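Local coordinates for N-acyl homoserine lactonase (Bacillus thuringiensis, PDB 4J5H), which hydrolyses the lactone ring of short- and long-chain N-acyl homoserine lactones, with two zinc ions per subunit as cofactor, opening them to N-acyl homoserines, at residues P58-N63 and E140-C145; S106-W111 and P175-L180; D195-K200 and V207-F212. The protein carries 1 engineered substitution. All coordinates share one frame; numbering follows the deposited sequence.

Interaction 1: residues P58-N63 and E140-C145. With 1K4 (N-decanoyl-L-homoserine), chain D.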
loop_
_atom_site.group_PDB
_atom_site.type_symbol
_atom_site.label_atom_id
_atom_site.label_comp_id
_atom_site.label_asym_id
_atom_site.label_seq_id
_atom_site.Cartn_x
_atom_site.Cartn_y
_atom_site.Cartn_z
ATOM N N PRO A 58 -0.875 -7.793 -9.960
ATOM C CA PRO A 58 -1.102 -7.809 -11.405
ATOM C C PRO A 58 -1.820 -9.075 -11.884
ATOM O O PRO A 58 -1.833 -10.091 -11.186
ATOM C CB PRO A 58 0.295 -7.792 -11.960
ATOM C CG PRO A 58 1.124 -8.463 -10.938
ATOM C CD PRO A 58 0.515 -8.120 -9.611
ATOM N N GLU A 59 -2.417 -9.020 -13.067
ATOM C CA GLU A 59 -3.173 -10.185 -13.574
ATOM C C GLU A 59 -2.295 -11.420 -13.700
ATOM O O GLU A 59 -2.799 -12.541 -13.605
ATOM C CB GLU A 59 -3.862 -9.907 -14.894
ATOM C CG GLU A 59 -2.957 -9.517 -16.022
ATOM C CD GLU A 59 -2.279 -10.677 -16.760
ATOM O OE1 GLU A 59 -1.114 -10.484 -17.134
ATOM O OE2 GLU A 59 -2.869 -11.759 -16.969
ATOM N N SER A 60 -1.000 -11.215 -13.928
ATOM C CA SER A 60 -0.070 -12.322 -14.054
ATOM C C SER A 60 0.054 -13.137 -12.772
ATOM O O SER A 60 0.536 -14.283 -12.814
ATOM C CB SER A 60 1.321 -11.803 -14.459
ATOM O OG SER A 60 1.802 -10.878 -13.481
ATOM N N ALA A 61 -0.352 -12.554 -11.637
ATOM C CA ALA A 61 -0.355 -13.266 -10.362
ATOM C C ALA A 61 -1.600 -14.152 -10.155
ATOM O O ALA A 61 -1.627 -14.940 -9.241
ATOM C CB ALA A 61 -0.209 -12.263 -9.217
ATOM N N VAL A 62 -2.631 -14.015 -10.990
ATOM C CA VAL A 62 -3.877 -14.755 -10.779
ATOM C C VAL A 62 -3.621 -16.253 -10.959
ATOM O O VAL A 62 -3.150 -16.679 -11.997
ATOM C CB VAL A 62 -5.004 -14.284 -11.725
ATOM C CG1 VAL A 62 -6.199 -15.226 -11.645
ATOM C CG2 VAL A 62 -5.410 -12.859 -11.403
ATOM N N ASN A 63 -3.895 -17.032 -9.932
ATOM C CA ASN A 63 -3.726 -18.489 -9.982
ATOM C C ASN A 63 -2.316 -18.866 -10.428
ATOM O O ASN A 63 -2.100 -19.809 -11.205
ATOM C CB ASN A 63 -4.823 -19.105 -10.865
ATOM C CG ASN A 63 -6.223 -18.862 -10.305
ATOM O OD1 ASN A 63 -6.447 -18.969 -9.093
ATOM N ND2 ASN A 63 -7.167 -18.564 -11.176
ATOM N N GLU A 140 13.486 -4.593 -8.647
ATOM C CA GLU A 140 12.336 -5.033 -7.851
ATOM C C GLU A 140 10.989 -4.505 -8.367
ATOM O O GLU A 140 9.953 -4.719 -7.728
ATOM C CB GLU A 140 12.528 -4.715 -6.359
ATOM C CG GLU A 140 12.496 -3.250 -5.952
ATOM C CD GLU A 140 13.839 -2.541 -6.017
ATOM O OE1 GLU A 140 13.956 -1.467 -5.387
ATOM O OE2 GLU A 140 14.793 -3.048 -6.669
ATOM N N TYR A 141 10.996 -3.791 -9.498
ATOM C CA TYR A 141 9.762 -3.280 -10.098
ATOM C C TYR A 141 9.346 -4.041 -11.333
ATOM O O TYR A 141 10.158 -4.254 -12.260
ATOM C CB TYR A 141 9.898 -1.794 -10.416
ATOM C CG TYR A 141 10.018 -0.962 -9.138
ATOM C CD1 TYR A 141 8.884 -0.545 -8.475
ATOM C CD2 TYR A 141 11.265 -0.685 -8.569
ATOM C CE1 TYR A 141 8.982 0.173 -7.312
ATOM C CE2 TYR A 141 11.373 0.051 -7.410
ATOM C CZ TYR A 141 10.228 0.496 -6.805
ATOM O OH TYR A 141 10.287 1.203 -5.623
ATOM N N MET A 142 8.085 -4.472 -11.325
ATOM C CA MET A 142 7.499 -5.186 -12.455
ATOM C C MET A 142 7.023 -4.172 -13.481
ATOM O O MET A 142 6.565 -3.086 -13.114
ATOM C CB MET A 142 6.309 -6.027 -11.992
ATOM C CG MET A 142 6.634 -7.156 -11.037
ATOM S SD MET A 142 5.226 -8.235 -10.744
ATOM C CE MET A 142 5.020 -9.121 -12.264
ATOM N N LYS A 143 7.064 -4.552 -14.762
ATOM C CA LYS A 143 6.622 -3.672 -15.855
ATOM C C LYS A 143 5.184 -3.163 -15.672
ATOM O O LYS A 143 4.850 -2.022 -16.044
ATOM C CB LYS A 143 6.748 -4.405 -17.207
ATOM C CG LYS A 143 5.802 -5.609 -17.392
ATOM C CD LYS A 143 6.083 -6.410 -18.672
ATOM C CE LYS A 143 5.345 -7.746 -18.721
ATOM N NZ LYS A 143 6.000 -8.740 -19.613
ATOM N N GLU A 144 4.352 -4.020 -15.085
ATOM C CA GLU A 144 2.942 -3.742 -14.889
ATOM C C GLU A 144 2.732 -2.574 -13.936
ATOM O O GLU A 144 1.641 -1.983 -13.903
ATOM C CB GLU A 144 2.214 -4.945 -14.261
ATOM C CG GLU A 144 2.090 -6.169 -15.158
ATOM C CD GLU A 144 3.165 -7.223 -14.923
ATOM O OE1 GLU A 144 4.352 -6.843 -14.700
ATOM O OE2 GLU A 144 2.809 -8.432 -14.994
ATOM N N CYS A 145 3.754 -2.257 -13.140
ATOM C CA CYS A 145 3.632 -1.214 -12.129
ATOM C C CYS A 145 4.178 0.132 -12.546
ATOM O O CYS A 145 4.081 1.089 -11.777
ATOM C CB CYS A 145 4.344 -1.634 -10.872
ATOM S SG CYS A 145 3.610 -3.126 -10.189
HETATM O O 1K4 D . 6.413 -4.321 -0.691
HETATM C C 1K4 D . 5.636 -5.283 -0.664
HETATM O OXT 1K4 D . 4.439 -5.123 -0.253
HETATM C CA 1K4 D . 6.165 -6.627 -1.133
HETATM C CB 1K4 D . 5.809 -7.622 -0.012
HETATM C CAG 1K4 D . 5.893 -9.074 -0.420
HETATM O OAD 1K4 D . 5.094 -9.274 -1.585
HETATM N N 1K4 D . 7.627 -6.648 -1.277
HETATM C CAQ 1K4 D . 8.181 -6.180 -2.397
HETATM O OAB 1K4 D . 7.539 -5.771 -3.377
HETATM C CAN 1K4 D . 9.679 -6.165 -2.445
HETATM C CAM 1K4 D . 10.229 -6.393 -3.844
HETATM C CAL 1K4 D . 9.881 -7.803 -4.310
HETATM C CAK 1K4 D . 10.571 -8.162 -5.619
HETATM C CAJ 1K4 D . 9.590 -8.346 -6.762
HETATM C CAI 1K4 D . 10.332 -8.949 -7.960
HETATM C CAH 1K4 D . 10.004 -8.204 -9.249
HETATM C CAF 1K4 D . 10.256 -9.020 -10.518
HETATM C CAA 1K4 D . 11.573 -9.765 -10.520
HETATM O O HOH W 1 0.149 -8.796 -15.502
#

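Interaction 2: residues S106-W111 and P175-L180. Engineered in segment 106-111: W111 (natural residue Phe). With ZN (zinc ion), chain C; 1K4 (N-decanoyl-L-homoserine), chain D.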
loop_
_atom_site.group_PDB
_atom_site.type_symbol
_atom_site.label_atom_id
_atom_site.label_comp_id
_atom_site.label_asym_id
_atom_site.label_seq_id
_atom_site.Cartn_x
_atom_site.Cartn_y
_atom_site.Cartn_z
ATOM N N SER A 106 -0.940 5.927 -5.149
ATOM C CA SER A 106 -0.000 4.820 -5.060
ATOM C C SER A 106 0.933 5.071 -3.883
ATOM O O SER A 106 1.786 5.985 -3.915
ATOM C CB SER A 106 0.827 4.609 -6.338
ATOM O OG SER A 106 0.034 4.149 -7.420
ATOM N N SER A 107 0.811 4.281 -2.821
ATOM C CA SER A 107 1.764 4.412 -1.708
ATOM C C SER A 107 3.208 4.271 -2.219
ATOM O O SER A 107 4.128 4.967 -1.796
ATOM C CB SER A 107 1.523 3.340 -0.648
ATOM O OG SER A 107 1.642 2.031 -1.185
ATOM N N HIS A 108 3.369 3.318 -3.117
ATOM C CA HIS A 108 4.567 3.033 -3.796
ATOM C C HIS A 108 4.237 2.058 -4.937
ATOM O O HIS A 108 3.078 1.650 -5.088
ATOM C CB HIS A 108 5.647 2.516 -2.836
ATOM C CG HIS A 108 5.382 1.215 -2.157
ATOM N ND1 HIS A 108 4.233 0.906 -1.454
ATOM C CD2 HIS A 108 6.227 0.188 -1.955
ATOM C CE1 HIS A 108 4.388 -0.263 -0.868
ATOM N NE2 HIS A 108 5.584 -0.721 -1.162
ATOM N N LEU A 109 5.250 1.713 -5.738
ATOM C CA LEU A 109 5.017 0.950 -6.972
ATOM C C LEU A 109 5.493 -0.506 -6.901
ATOM O O LEU A 109 5.648 -1.177 -7.939
ATOM C CB LEU A 109 5.633 1.707 -8.154
ATOM C CG LEU A 109 4.988 3.057 -8.483
ATOM C CD1 LEU A 109 5.704 3.764 -9.625
ATOM C CD2 LEU A 109 3.506 2.984 -8.743
ATOM N N HIS A 110 5.683 -1.024 -5.686
ATOM C CA HIS A 110 5.864 -2.452 -5.514
ATOM C C HIS A 110 4.676 -3.241 -6.062
ATOM O O HIS A 110 3.569 -2.737 -6.142
ATOM C CB HIS A 110 6.160 -2.813 -4.060
ATOM C CG HIS A 110 7.531 -2.416 -3.609
ATOM N ND1 HIS A 110 7.889 -2.362 -2.284
ATOM C CD2 HIS A 110 8.634 -2.072 -4.312
ATOM C CE1 HIS A 110 9.160 -1.993 -2.193
ATOM N NE2 HIS A 110 9.626 -1.787 -3.409
ATOM N N TRP A 111 4.960 -4.489 -6.417
ATOM C CA TRP A 111 4.105 -5.307 -7.275
ATOM C C TRP A 111 2.701 -5.546 -6.737
ATOM O O TRP A 111 1.761 -5.696 -7.493
ATOM C CB TRP A 111 4.834 -6.633 -7.613
ATOM C CG TRP A 111 4.846 -7.561 -6.436
ATOM C CD1 TRP A 111 5.665 -7.516 -5.346
ATOM C CD2 TRP A 111 3.911 -8.605 -6.188
ATOM N NE1 TRP A 111 5.303 -8.482 -4.435
ATOM C CE2 TRP A 111 4.232 -9.167 -4.932
ATOM C CE3 TRP A 111 2.841 -9.144 -6.921
ATOM C CZ2 TRP A 111 3.516 -10.238 -4.389
ATOM C CZ3 TRP A 111 2.146 -10.207 -6.380
ATOM C CH2 TRP A 111 2.477 -10.731 -5.112
ATOM N N PRO A 175 12.165 3.848 -2.584
ATOM C CA PRO A 175 12.793 5.171 -2.667
ATOM C C PRO A 175 11.830 6.343 -2.533
ATOM O O PRO A 175 12.237 7.395 -2.093
ATOM C CB PRO A 175 13.489 5.144 -4.022
ATOM C CG PRO A 175 13.834 3.698 -4.209
ATOM C CD PRO A 175 12.609 2.968 -3.678
ATOM N N GLY A 176 10.559 6.147 -2.864
ATOM C CA GLY A 176 9.572 7.178 -2.737
ATOM C C GLY A 176 8.295 6.777 -2.050
ATOM O O GLY A 176 7.192 7.227 -2.424
ATOM N N HIS A 177 8.412 5.913 -1.054
ATOM C CA HIS A 177 7.265 5.442 -0.338
ATOM C C HIS A 177 6.550 6.607 0.359
ATOM O O HIS A 177 7.208 7.505 0.909
ATOM C CB HIS A 177 7.688 4.384 0.700
ATOM C CG HIS A 177 6.541 3.770 1.413
ATOM N ND1 HIS A 177 5.922 4.349 2.499
ATOM C CD2 HIS A 177 5.834 2.657 1.121
ATOM C CE1 HIS A 177 4.891 3.611 2.852
ATOM N NE2 HIS A 177 4.816 2.578 2.027
ATOM N N GLN A 178 5.226 6.564 0.382
ATOM C CA GLN A 178 4.437 7.531 1.128
ATOM C C GLN A 178 3.327 6.829 1.903
ATOM O O GLN A 178 2.752 5.822 1.448
ATOM C CB GLN A 178 3.825 8.582 0.222
ATOM C CG GLN A 178 2.921 8.066 -0.879
ATOM C CD GLN A 178 2.501 9.136 -1.904
ATOM O OE1 GLN A 178 2.737 10.319 -1.732
ATOM N NE2 GLN A 178 1.849 8.703 -2.979
ATOM N N SER A 179 3.054 7.376 3.078
ATOM C CA SER A 179 2.027 6.923 4.011
ATOM C C SER A 179 0.861 7.903 3.968
ATOM O O SER A 179 0.974 8.968 3.367
ATOM C CB SER A 179 2.610 6.806 5.437
ATOM O OG SER A 179 3.738 5.953 5.494
ATOM N N LEU A 180 -0.249 7.580 4.626
ATOM C CA LEU A 180 -1.420 8.424 4.624
ATOM C C LEU A 180 -1.908 8.786 6.012
ATOM O O LEU A 180 -1.935 7.962 6.901
ATOM C CB LEU A 180 -2.587 7.753 3.901
ATOM C CG LEU A 180 -2.365 7.566 2.405
ATOM C CD1 LEU A 180 -1.687 6.231 2.133
ATOM C CD2 LEU A 180 -3.655 7.703 1.665
HETATM ZN ZN ZN C . 6.610 -2.435 -0.546
HETATM O O 1K4 D . 6.413 -4.321 -0.691
HETATM C C 1K4 D . 5.636 -5.283 -0.664
HETATM O OXT 1K4 D . 4.439 -5.123 -0.253
HETATM C CA 1K4 D . 6.165 -6.627 -1.133
HETATM C CB 1K4 D . 5.809 -7.622 -0.012
HETATM C CAG 1K4 D . 5.893 -9.074 -0.420
HETATM O OAD 1K4 D . 5.094 -9.274 -1.585
HETATM N N 1K4 D . 7.627 -6.648 -1.277
HETATM C CAQ 1K4 D . 8.181 -6.180 -2.397
HETATM O OAB 1K4 D . 7.539 -5.771 -3.377
HETATM C CAN 1K4 D . 9.679 -6.165 -2.445
HETATM C CAM 1K4 D . 10.229 -6.393 -3.844
HETATM C CAL 1K4 D . 9.881 -7.803 -4.310
HETATM C CAK 1K4 D . 10.571 -8.162 -5.619
HETATM C CAJ 1K4 D . 9.590 -8.346 -6.762
HETATM C CAI 1K4 D . 10.332 -8.949 -7.960
HETATM C CAH 1K4 D . 10.004 -8.204 -9.249
HETATM C CAF 1K4 D . 10.256 -9.020 -10.518
HETATM C CAA 1K4 D . 11.573 -9.765 -10.520
HETATM O O HOH W 2 4.773 7.009 -4.106
#

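Interaction 3: residues D195-K200 and V207-F212. With ZN (zinc ion), chain C; ZN (zinc ion), chain B; 1K4 (N-decanoyl-L-homoserine), chain D.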
loop_
_atom_site.group_PDB
_atom_site.type_symbol
_atom_site.label_atom_id
_atom_site.label_comp_id
_atom_site.label_asym_id
_atom_site.label_seq_id
_atom_site.Cartn_x
_atom_site.Cartn_y
_atom_site.Cartn_z
ATOM N N ASP A 195 3.735 0.416 3.838
ATOM C CA ASP A 195 4.947 -0.347 4.034
ATOM C C ASP A 195 6.079 0.455 4.701
ATOM O O ASP A 195 7.214 -0.024 4.742
ATOM C CB ASP A 195 5.431 -0.956 2.709
ATOM C CG ASP A 195 4.544 -2.085 2.196
ATOM O OD1 ASP A 195 3.516 -2.368 2.803
ATOM O OD2 ASP A 195 4.883 -2.678 1.145
ATOM N N ALA A 196 5.776 1.627 5.273
ATOM C CA ALA A 196 6.733 2.249 6.180
ATOM C C ALA A 196 6.882 1.393 7.472
ATOM O O ALA A 196 7.849 1.536 8.213
ATOM C CB ALA A 196 6.323 3.667 6.515
ATOM N N SER A 197 5.943 0.461 7.703
ATOM C CA SER A 197 6.101 -0.623 8.706
ATOM C C SER A 197 5.132 -1.768 8.332
ATOM O O SER A 197 3.921 -1.568 8.317
ATOM C CB SER A 197 5.755 -0.103 10.101
ATOM O OG SER A 197 6.836 0.594 10.658
ATOM N N TYR A 198 5.655 -2.959 8.016
ATOM C CA TYR A 198 4.803 -4.095 7.712
ATOM C C TYR A 198 3.955 -4.481 8.917
ATOM O O TYR A 198 2.780 -4.784 8.775
ATOM C CB TYR A 198 5.626 -5.319 7.310
ATOM C CG TYR A 198 6.257 -5.347 5.943
ATOM C CD1 TYR A 198 5.952 -4.419 4.956
ATOM C CD2 TYR A 198 7.125 -6.376 5.623
ATOM C CE1 TYR A 198 6.516 -4.525 3.700
ATOM C CE2 TYR A 198 7.693 -6.505 4.372
ATOM C CZ TYR A 198 7.393 -5.580 3.407
ATOM O OH TYR A 198 7.952 -5.697 2.147
ATOM N N THR A 199 4.548 -4.414 10.102
ATOM C CA THR A 199 3.896 -4.847 11.332
ATOM C C THR A 199 4.018 -3.845 12.453
ATOM O O THR A 199 4.895 -2.973 12.449
ATOM C CB THR A 199 4.508 -6.168 11.861
ATOM O OG1 THR A 199 5.831 -5.907 12.343
ATOM C CG2 THR A 199 4.524 -7.232 10.780
ATOM N N LYS A 200 3.166 -4.030 13.459
ATOM C CA LYS A 200 3.257 -3.232 14.676
ATOM C C LYS A 200 4.666 -3.229 15.266
ATOM O O LYS A 200 5.144 -2.184 15.719
ATOM C CB LYS A 200 2.258 -3.718 15.716
ATOM C CG LYS A 200 2.238 -2.873 16.978
ATOM C CD LYS A 200 1.077 -3.266 17.889
ATOM C CE LYS A 200 1.152 -2.526 19.215
ATOM N NZ LYS A 200 0.318 -3.181 20.266
ATOM N N VAL A 207 11.793 -3.093 14.779
ATOM C CA VAL A 207 12.271 -4.370 14.260
ATOM C C VAL A 207 12.525 -4.199 12.762
ATOM O O VAL A 207 11.625 -3.750 12.029
ATOM C CB VAL A 207 11.236 -5.490 14.492
ATOM C CG1 VAL A 207 11.632 -6.759 13.743
ATOM C CG2 VAL A 207 11.067 -5.763 15.997
ATOM N N PRO A 208 13.758 -4.473 12.311
ATOM C CA PRO A 208 14.077 -4.285 10.883
ATOM C C PRO A 208 13.247 -5.204 9.989
ATOM O O PRO A 208 12.855 -6.326 10.413
ATOM C CB PRO A 208 15.578 -4.638 10.798
ATOM C CG PRO A 208 15.835 -5.493 11.994
ATOM C CD PRO A 208 14.916 -4.995 13.065
ATOM N N PHE A 209 12.972 -4.713 8.778
ATOM C CA PHE A 209 12.213 -5.462 7.798
ATOM C C PHE A 209 12.716 -5.117 6.391
ATOM O O PHE A 209 13.571 -4.234 6.208
ATOM C CB PHE A 209 10.715 -5.204 7.954
ATOM C CG PHE A 209 10.262 -3.785 7.601
ATOM C CD1 PHE A 209 10.364 -2.771 8.518
ATOM C CD2 PHE A 209 9.644 -3.509 6.379
ATOM C CE1 PHE A 209 9.925 -1.485 8.224
ATOM C CE2 PHE A 209 9.183 -2.231 6.072
ATOM C CZ PHE A 209 9.321 -1.217 7.002
ATOM N N ALA A 210 12.214 -5.821 5.396
ATOM C CA ALA A 210 12.727 -5.643 4.049
ATOM C C ALA A 210 12.558 -4.208 3.579
ATOM O O ALA A 210 11.462 -3.600 3.727
ATOM C CB ALA A 210 12.029 -6.570 3.098
ATOM N N GLY A 211 13.622 -3.689 2.973
ATOM C CA GLY A 211 13.587 -2.345 2.441
ATOM C C GLY A 211 14.800 -1.975 1.609
ATOM O O GLY A 211 15.864 -2.549 1.743
ATOM N N PHE A 212 14.571 -1.024 0.703
ATOM C CA PHE A 212 15.592 -0.432 -0.144
ATOM C C PHE A 212 16.758 0.185 0.657
ATOM O O PHE A 212 17.947 -0.043 0.327
ATOM C CB PHE A 212 14.887 0.577 -1.063
ATOM C CG PHE A 212 15.735 1.701 -1.534
ATOM C CD1 PHE A 212 16.593 1.520 -2.583
ATOM C CD2 PHE A 212 15.599 2.978 -0.977
ATOM C CE1 PHE A 212 17.388 2.568 -3.036
ATOM C CE2 PHE A 212 16.373 4.029 -1.430
ATOM C CZ PHE A 212 17.273 3.821 -2.460
HETATM ZN ZN ZN C . 6.610 -2.435 -0.546
HETATM ZN ZN ZN B . 3.493 -4.018 0.791
HETATM O O 1K4 D . 6.413 -4.321 -0.691
HETATM C C 1K4 D . 5.636 -5.283 -0.664
HETATM O OXT 1K4 D . 4.439 -5.123 -0.253
HETATM C CA 1K4 D . 6.165 -6.627 -1.133
HETATM C CB 1K4 D . 5.809 -7.622 -0.012
HETATM C CAG 1K4 D . 5.893 -9.074 -0.420
HETATM O OAD 1K4 D . 5.094 -9.274 -1.585
HETATM N N 1K4 D . 7.627 -6.648 -1.277
HETATM C CAQ 1K4 D . 8.181 -6.180 -2.397
HETATM O OAB 1K4 D . 7.539 -5.771 -3.377
HETATM C CAN 1K4 D . 9.679 -6.165 -2.445
HETATM C CAM 1K4 D . 10.229 -6.393 -3.844
HETATM C CAL 1K4 D . 9.881 -7.803 -4.310
HETATM C CAK 1K4 D . 10.571 -8.162 -5.619
HETATM C CAJ 1K4 D . 9.590 -8.346 -6.762
HETATM C CAI 1K4 D . 10.332 -8.949 -7.960
HETATM C CAH 1K4 D . 10.004 -8.204 -9.249
HETATM C CAF 1K4 D . 10.256 -9.020 -10.518
HETATM C CAA 1K4 D . 11.573 -9.765 -10.520
#

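Interaction 1: residues P58-N63 and E140-C145
Two donors converge on E144 OE2, the polar centre of this contact. S60 OG gives it a hydrogen bond of 3.0 Å, and water 1 donates another to E144 OE2 at 2.7 Å. The hydroxyl comes in on the syn side of the carboxylate but 33° out of its plane, so that bond reaches the oxygen at a slant. The water also accepts from S60 N at 3.1 Å and donates to E59 OE1 at 2.7 Å. One molecule therefore joins two carboxylates to a backbone amide in the short 3-10 turn 59-61. E59 OE1 and E144 OE2 stay 4.9 Å apart, and the donated protons would be expected to ease the repulsion between their charges. A bend at chi2 (97°) folds the E144 chain so that its carboxylate turns to the serine.

Beside this polar patch the contact is apolar. P58 CB rests against the aliphatic part of the E144 chain, 4.0 Å from E144 CG. P58 CG meets M142 instead: the two side chains cross at about a right angle, with P58 CG and M142 SD 4.1 Å apart. The methionine is bent at its last torsion (chi3 71°), which brings CE in beside P58 CG and S60 OG. Both P58 and M142 also pack on W111, an engineered residue.

The segments come from two separate loops, one after strand 49-53 and one after helix 129-135. From the second loop, M142 CG reaches the decanoyl tail at 1K4 CAH, 4.0 Å away, and E140 CB lies alongside carbons nearer the amide. The 140-145 loop thus walls the acyl-chain pocket of this metallo-beta-lactamase-fold lactonase, and 58-63 packs behind it.

Interaction 2: residues S106-W111 and P175-L180
Q178 binds the 106-111 loop twice: its backbone N donates to S107 O at 2.9 Å, in the carbonyl plane, and its side-chain NE2 donates to S106 O, also at 2.9 Å. The second donor stands 46° above the carbonyl plane of S106 and so is not directed along a lone pair, although the acceptor lies close to the amide plane of Q178. The amide's other end, OE1, is held by Q128.

Packing is tight again at H177, whose edge meets the face of H108 in a T-shaped pair, centroids 4.7 Å apart and planes at 62°. H177 CD2 makes the touch, 3.5 Å from H108 ND1, while H177 ND1 is hydrogen-bonded to T170 OG1. In its own plane, H108 ND1 donates to S107 OG, a hydroxyl also hydrogen-bonded to D54 OD2; this fixes the ring's rotation and points NE2 at the zinc of chain C, 2.1 Å away.

H108 and H110 open the HxHxDH signature of the metallo-beta-lactamase superfamily, completed by D112 and H113. H110 ND1 binds the same zinc, as do H173 and D195.

The looser part, still buried, holds one water between the backbones: water 2 lies 3.1 Å from S107 O and 3.0 Å from G176 O, with more acceptors in reach than it has protons. At the far end of the loop, engineered W111 turns to the ligand instead, its NE1 donating to 1K4 OAD at 3.0 Å.

Interaction 3: residues D195-K200 and V207-F212
F209 reaches from its loop into the turn formed by 195-198, its CB directed at that segment. CG sits between the backbone N and the carbonyl carbon (chi1 68°), which lays the ring against one face of Y198. CD2 then lies over the centre of the tyrosine ring, 3.9 Å from Y198 CG; with planes at 45° the two rings are neither stacked nor edge-to-face. Farther out, CE2 comes 3.2 Å from D195 O, and CE1 is 3.7 Å from A196 O. CZ, at the tip, is 3.3 Å from A196 O and 3.7 Å from S197 CA, so the rim of the phenyl, near its plane, faces two backbone carbonyl oxygens. Over one ring face lies Y198 N.

The same loop carries D195, a ligand of both metals. D195 OD2 bridges the zinc ions, 2.0 Å from that of chain B and 2.4 Å from that of chain C, while D195 OD1 adds a longer bond of 2.6 Å to the former. Next to F209, A210 O accepts from H173 ND1, which would help to set the orientation of a histidine whose NE2 binds the zinc of chain C. A bridging aspartate is characteristic of dizinc metallo-beta-lactamase-fold hydrolases; here F209 packs against the loop that carries it.

All three contacts touch N-decanoyl-L-homoserine: interaction 1 at the acyl tail, interactions 2 and 3 together at the homoserine head, where the zinc of chain C is common to both. Interaction 2 adds the hydrogen bond from W111 to the ligand hydroxyl, and interaction 3 the second zinc. Interactions 2 and 3 have centres about 13 Å apart and join directly, with H177 NE2 3.0 Å from D195 N. Interaction 1 lies about 16 Å, centre to centre, from interaction 2, and C145 CB packs 3.2 Å from L109 O. Interactions 1 and 3, about 21 Å apart between centres, do not touch, their nearest atoms being about 5 Å apart; the ligand spans them.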